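Side-chain contacts in carbohydrate kinase (PDB 2NWH), which probably phosphorylates a sugar or related small molecule with ATP as a pfkB-family (ribokinase-like) kinase: residues Leu52-Arg57 with Tyr261-Ala266; Ala279-Ile284 with Gln294-Asp299. All blocks are in the same frame, centred on the assembly; numbering follows the deposited sequence.

How the contacts relate
Both contacts lie in one alpha/beta domain of ribokinase type. In contact 1 the loop leaving helix 41-51, before strand 55-63, packs against the C-terminal end of helix 255-266, which follows closely on the sodium-binding residues Asp-249 and Thr-251. The next helix, 271-286, supplies one side of contact 2 and meets the approach to helix 298-305; Leu-296 there also touches Asn-48 of helix 41-51. Along the chain, both segments of contact 1 come before those of contact 2, and the contacts lie about 13 Å apart, centre to centre. The early helix-to-strand connection of contact 1 also meets contact 2 directly: Leu-52 CD2 comes within 3.6 Å of Ser-297 C.

Contact 1 of 2, residues Leu52-Arg57 with Tyr261-Ala266; sequences LGFEVR and YLAAIA
The phenyl ring of Phe-54 points its far end at one side of helix 255-266, where two alanine methyls, one helical turn apart, meet it obliquely at its two meta carbons. Ala-263 CB lies 3.4 Å from Phe-54 CE2, a close fit, while Ala-266 CB is 3.8 Å from Phe-54 CE1. Between them CZ approaches the backbone, 3.6 Å from Ala-263 O. Because these residues carry only methyls, the ring can come right up to the helix. Its first torsion (chi1 -67°) sets CG opposite the carbonyl carbon and sends the ring across to the helix; Ile-6 of the neighbouring strand 5-9 also touches it. Leu-52 adds a second apolar contact to the same methyl, its CD1 branch standing 3.8 Å from Ala-263 CB. Glycine separates these two hydrophobic residues: Gly-53, at positive phi (107°), is the C-prime residue where helix 41-51 stops, with Phe-54 N bonded to Leu-49 O and Gly-53 N to Ser-50 O. The chain then turns into strand 55-63, between 5-9 and 81-87 in the large sheet. This is a Schellman motif with its following hydrophobic residue buried against a neighbouring helix, in the helix-to-strand connection of a Rossmann-like alpha/beta core.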
loop_
_atom_site.group_PDB
_atom_site.type_symbol
_atom_site.label_atom_id
_atom_site.label_comp_id
_atom_site.label_asym_id
_atom_site.label_seq_id
_atom_site.Cartn_x
_atom_site.Cartn_y
_atom_site.Cartn_z
ATOM N N LEU A 52 10.136 -9.420 0.801
ATOM C CA LEU A 52 9.578 -10.773 0.735
ATOM C C LEU A 52 10.073 -11.577 -0.466
ATOM O O LEU A 52 9.598 -12.682 -0.714
ATOM C CB LEU A 52 8.057 -10.701 0.747
ATOM C CG LEU A 52 7.440 -10.057 1.985
ATOM C CD1 LEU A 52 5.964 -10.064 1.770
ATOM C CD2 LEU A 52 7.846 -10.832 3.296
ATOM N N GLY A 53 11.045 -11.039 -1.203
ATOM C CA GLY A 53 11.761 -11.861 -2.195
ATOM C C GLY A 53 11.437 -11.590 -3.658
ATOM O O GLY A 53 12.049 -12.165 -4.557
ATOM N N PHE A 54 10.491 -10.690 -3.920
ATOM C CA PHE A 54 10.114 -10.422 -5.317
ATOM C C PHE A 54 11.051 -9.443 -5.975
ATOM O O PHE A 54 11.695 -8.672 -5.301
ATOM C CB PHE A 54 8.672 -9.900 -5.399
ATOM C CG PHE A 54 7.652 -10.944 -5.003
ATOM C CD1 PHE A 54 7.128 -11.798 -5.958
ATOM C CD2 PHE A 54 7.291 -11.111 -3.682
ATOM C CE1 PHE A 54 6.196 -12.795 -5.610
ATOM C CE2 PHE A 54 6.384 -12.118 -3.314
ATOM C CZ PHE A 54 5.831 -12.960 -4.303
ATOM N N GLU A 55 11.095 -9.473 -7.308
ATOM C CA GLU A 55 11.883 -8.498 -8.065
ATOM C C GLU A 55 10.915 -7.333 -8.333
ATOM O O GLU A 55 9.995 -7.459 -9.122
ATOM C CB GLU A 55 12.447 -9.124 -9.362
ATOM C CG GLU A 55 13.257 -8.069 -10.197
ATOM C CD GLU A 55 14.023 -8.663 -11.365
ATOM O OE1 GLU A 55 14.133 -9.899 -11.423
ATOM O OE2 GLU A 55 14.505 -7.880 -12.227
ATOM N N VAL A 56 11.097 -6.223 -7.627
ATOM C CA VAL A 56 10.075 -5.151 -7.646
ATOM C C VAL A 56 10.626 -3.925 -8.334
ATOM O O VAL A 56 11.785 -3.545 -8.086
ATOM C CB VAL A 56 9.549 -4.777 -6.227
ATOM C CG1 VAL A 56 8.382 -3.720 -6.318
ATOM C CG2 VAL A 56 9.082 -6.060 -5.473
ATOM N N ARG A 57 9.797 -3.332 -9.207
ATOM C CA ARG A 57 10.112 -2.046 -9.846
ATOM C C ARG A 57 8.962 -1.072 -9.534
ATOM O O ARG A 57 7.791 -1.495 -9.430
ATOM C CB ARG A 57 10.281 -2.237 -11.367
ATOM C CG ARG A 57 10.338 -0.936 -12.175
ATOM C CD ARG A 57 10.451 -1.261 -13.640
ATOM N NE ARG A 57 10.597 -0.074 -14.493
ATOM C CZ ARG A 57 10.674 -0.139 -15.822
ATOM N NH1 ARG A 57 10.545 -1.301 -16.434
ATOM N NH2 ARG A 57 10.834 0.958 -16.541
ATOM N N TYR A 261 -0.312 -10.528 1.794
ATOM C CA TYR A 261 -1.390 -11.199 1.055
ATOM C C TYR A 261 -1.043 -11.371 -0.420
ATOM O O TYR A 261 -1.142 -12.474 -0.967
ATOM C CB TYR A 261 -2.690 -10.412 1.220
ATOM C CG TYR A 261 -3.891 -11.112 0.652
ATOM C CD1 TYR A 261 -4.676 -11.936 1.462
ATOM C CD2 TYR A 261 -4.239 -10.974 -0.712
ATOM C CE1 TYR A 261 -5.791 -12.592 0.953
ATOM C CE2 TYR A 261 -5.370 -11.636 -1.235
ATOM C CZ TYR A 261 -6.127 -12.447 -0.391
ATOM O OH TYR A 261 -7.252 -13.109 -0.857
ATOM N N LEU A 262 -0.612 -10.292 -1.071
ATOM C CA LEU A 262 -0.271 -10.324 -2.478
ATOM C C LEU A 262 0.909 -11.246 -2.693
ATOM O O LEU A 262 0.910 -12.008 -3.641
ATOM C CB LEU A 262 0.006 -8.898 -2.969
ATOM C CG LEU A 262 0.318 -8.710 -4.436
ATOM C CD1 LEU A 262 -0.921 -9.153 -5.185
ATOM C CD2 LEU A 262 0.597 -7.246 -4.664
ATOM N N ALA A 263 1.897 -11.236 -1.781
ATOM C CA ALA A 263 3.008 -12.182 -1.897
ATOM C C ALA A 263 2.513 -13.607 -1.892
ATOM O O ALA A 263 2.992 -14.431 -2.682
ATOM C CB ALA A 263 4.041 -11.989 -0.827
ATOM N N ALA A 264 1.567 -13.921 -1.001
ATOM C CA ALA A 264 0.985 -15.270 -0.956
ATOM C C ALA A 264 0.239 -15.664 -2.244
ATOM O O ALA A 264 0.421 -16.772 -2.733
ATOM C CB ALA A 264 0.119 -15.463 0.253
ATOM N N ILE A 265 -0.596 -14.772 -2.765
ATOM C CA ILE A 265 -1.345 -15.040 -4.013
ATOM C C ILE A 265 -0.388 -15.237 -5.205
ATOM O O ILE A 265 -0.580 -16.124 -6.029
ATOM C CB ILE A 265 -2.389 -13.919 -4.331
ATOM C CG1 ILE A 265 -3.487 -13.829 -3.243
ATOM C CG2 ILE A 265 -3.009 -14.104 -5.757
ATOM C CD1 ILE A 265 -4.364 -15.116 -3.014
ATOM N N ALA A 266 0.645 -14.411 -5.266
ATOM C CA ALA A 266 1.589 -14.414 -6.385
ATOM C C ALA A 266 2.396 -15.706 -6.375
ATOM O O ALA A 266 2.797 -16.212 -7.420
ATOM C CB ALA A 266 2.489 -13.209 -6.307
#

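Contact 2 of 2, residues Ala279-Ile284 with Gln294-Asp299; sequences AAAAAI and QDLSKD
The segment 294-299 crosses helix 271-286 at a steep slant, with CA atoms 6.6 Å apart at Ala-281 and Leu-296 and 6.9 Å apart at Ile-284 and Asp-295. Leu-296 reaches the helix through one branch: its CD2 settles on Ala-281, 3.4 Å from the carbonyl O of Ala-281 and 3.7 Å from the CB of that residue. The small alanine lets the leucine methyl lie against the helix backbone itself. Ile-284, a turn further on, touches with both its arms. Its CD1 stands 4.0 Å from Leu-296 CD2, the two side chains crossing at a slant, whereas the branch methyl CG2, held opposite the backbone N by a chi1 of -75°, turns to the preceding residue and lies 3.7 Å from Asp-295 CB. Ile-284 also packs on Ser-300, Val-301 and Met-304 of helix 298-305, and Leu-296 on Asn-48 of helix 41-51, so the contact sits where three helices of the ribokinase-type domain come together. The turn into helix 298-305 is a serine N-cap: with chi1 at 68°, Ser-297 brings OG to the backbone N of Ser-300, while Ser-300 OG bonds back to Asp-295 O. At the more exposed border of the apolar patch, the link becomes polar. A water donates to the carbonyl O of Ile-284 at 3.0 Å and to Asp-295 OD2 at 2.9 Å, giving a hydrogen-bond partner to a carbonyl in the last turn of helix 271-286. The same carboxylate oxygen accepts the backbone N-H of Thr-292, so OD2 is gripped by both water and main chain, which should limit rotation of the Asp-295 carboxylate and keep it positioned for the water bridge.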
loop_
_atom_site.group_PDB
_atom_site.type_symbol
_atom_site.label_atom_id
_atom_site.label_comp_id
_atom_site.label_asym_id
_atom_site.label_seq_id
_atom_site.Cartn_x
_atom_site.Cartn_y
_atom_site.Cartn_z
ATOM N N ALA A 279 -1.882 -11.237 7.549
ATOM C CA ALA A 279 -1.979 -10.997 8.977
ATOM C C ALA A 279 -0.638 -11.081 9.670
ATOM O O ALA A 279 -0.366 -10.236 10.517
ATOM C CB ALA A 279 -2.955 -11.948 9.648
ATOM N N ALA A 280 0.174 -12.095 9.326
ATOM C CA ALA A 280 1.520 -12.245 9.941
ATOM C C ALA A 280 2.363 -10.999 9.650
ATOM O O ALA A 280 3.041 -10.424 10.537
ATOM C CB ALA A 280 2.197 -13.478 9.388
ATOM N N ALA A 281 2.350 -10.613 8.381
ATOM C CA ALA A 281 3.091 -9.442 7.928
ATOM C C ALA A 281 2.654 -8.151 8.650
ATOM O O ALA A 281 3.495 -7.405 9.129
ATOM C CB ALA A 281 3.014 -9.322 6.397
ATOM N N ALA A 282 1.351 -7.914 8.772
ATOM C CA ALA A 282 0.830 -6.756 9.530
ATOM C C ALA A 282 1.279 -6.777 11.024
ATOM O O ALA A 282 1.804 -5.751 11.552
ATOM C CB ALA A 282 -0.724 -6.739 9.414
ATOM N N ALA A 283 1.143 -7.946 11.646
ATOM C CA ALA A 283 1.482 -8.166 13.086
ATOM C C ALA A 283 2.941 -7.845 13.337
ATOM O O ALA A 283 3.277 -7.261 14.358
ATOM C CB ALA A 283 1.181 -9.638 13.505
ATOM N N ILE A 284 3.815 -8.220 12.399
ATOM C CA ILE A 284 5.239 -7.992 12.574
ATOM C C ILE A 284 5.480 -6.490 12.698
ATOM O O ILE A 284 6.275 -6.082 13.510
ATOM C CB ILE A 284 6.046 -8.541 11.399
ATOM C CG1 ILE A 284 6.115 -10.077 11.496
ATOM C CG2 ILE A 284 7.493 -7.898 11.291
ATOM C CD1 ILE A 284 6.550 -10.705 10.130
ATOM N N GLN A 294 10.450 -2.518 8.072
ATOM C CA GLN A 294 11.834 -2.984 7.833
ATOM C C GLN A 294 12.085 -4.362 8.443
ATOM O O GLN A 294 13.006 -5.107 8.013
ATOM C CB GLN A 294 12.880 -2.022 8.359
ATOM C CG GLN A 294 12.974 -0.773 7.582
ATOM C CD GLN A 294 14.066 0.095 8.098
ATOM O OE1 GLN A 294 14.194 0.320 9.323
ATOM N NE2 GLN A 294 14.892 0.583 7.178
ATOM N N ASP A 295 11.258 -4.725 9.405
ATOM C CA ASP A 295 11.343 -6.106 10.020
ATOM C C ASP A 295 10.738 -7.248 9.173
ATOM O O ASP A 295 10.889 -8.424 9.513
ATOM C CB ASP A 295 10.675 -6.049 11.373
ATOM C CG ASP A 295 11.442 -5.174 12.338
ATOM O OD1 ASP A 295 12.699 -5.211 12.336
ATOM O OD2 ASP A 295 10.774 -4.429 13.065
ATOM N N LEU A 296 10.071 -6.898 8.069
ATOM C CA LEU A 296 9.506 -7.885 7.141
ATOM C C LEU A 296 10.548 -8.602 6.319
ATOM O O LEU A 296 11.437 -7.979 5.732
ATOM C CB LEU A 296 8.428 -7.318 6.178
ATOM C CG LEU A 296 7.169 -6.743 6.762
ATOM C CD1 LEU A 296 6.379 -6.016 5.668
ATOM C CD2 LEU A 296 6.327 -7.918 7.288
ATOM N N SER A 297 10.410 -9.937 6.297
ATOM C CA SER A 297 11.236 -10.818 5.466
ATOM C C SER A 297 10.472 -12.132 5.377
ATOM O O SER A 297 9.520 -12.358 6.140
ATOM C CB SER A 297 12.618 -11.050 6.114
ATOM O OG SER A 297 12.501 -11.807 7.305
ATOM N N LYS A 298 10.856 -13.015 4.454
ATOM C CA LYS A 298 10.195 -14.331 4.397
ATOM C C LYS A 298 10.407 -14.999 5.733
ATOM O O LYS A 298 9.521 -15.644 6.257
ATOM C CB LYS A 298 10.848 -15.210 3.327
ATOM C CG LYS A 298 10.474 -14.811 1.923
ATOM C CD LYS A 298 11.046 -15.823 0.922
ATOM C CE LYS A 298 10.222 -17.092 0.927
ATOM N NZ LYS A 298 10.614 -18.013 -0.200
ATOM N N ASP A 299 11.599 -14.866 6.285
ATOM C CA ASP A 299 11.846 -15.551 7.558
ATOM C C ASP A 299 11.032 -15.007 8.738
ATOM O O ASP A 299 10.579 -15.789 9.597
ATOM C CB ASP A 299 13.329 -15.614 7.863
ATOM C CG ASP A 299 14.084 -16.517 6.887
ATOM O OD1 ASP A 299 13.486 -17.302 6.084
ATOM O OD2 ASP A 299 15.297 -16.441 6.956
HETATM O O HOH W 1 8.990 -6.019 14.723
#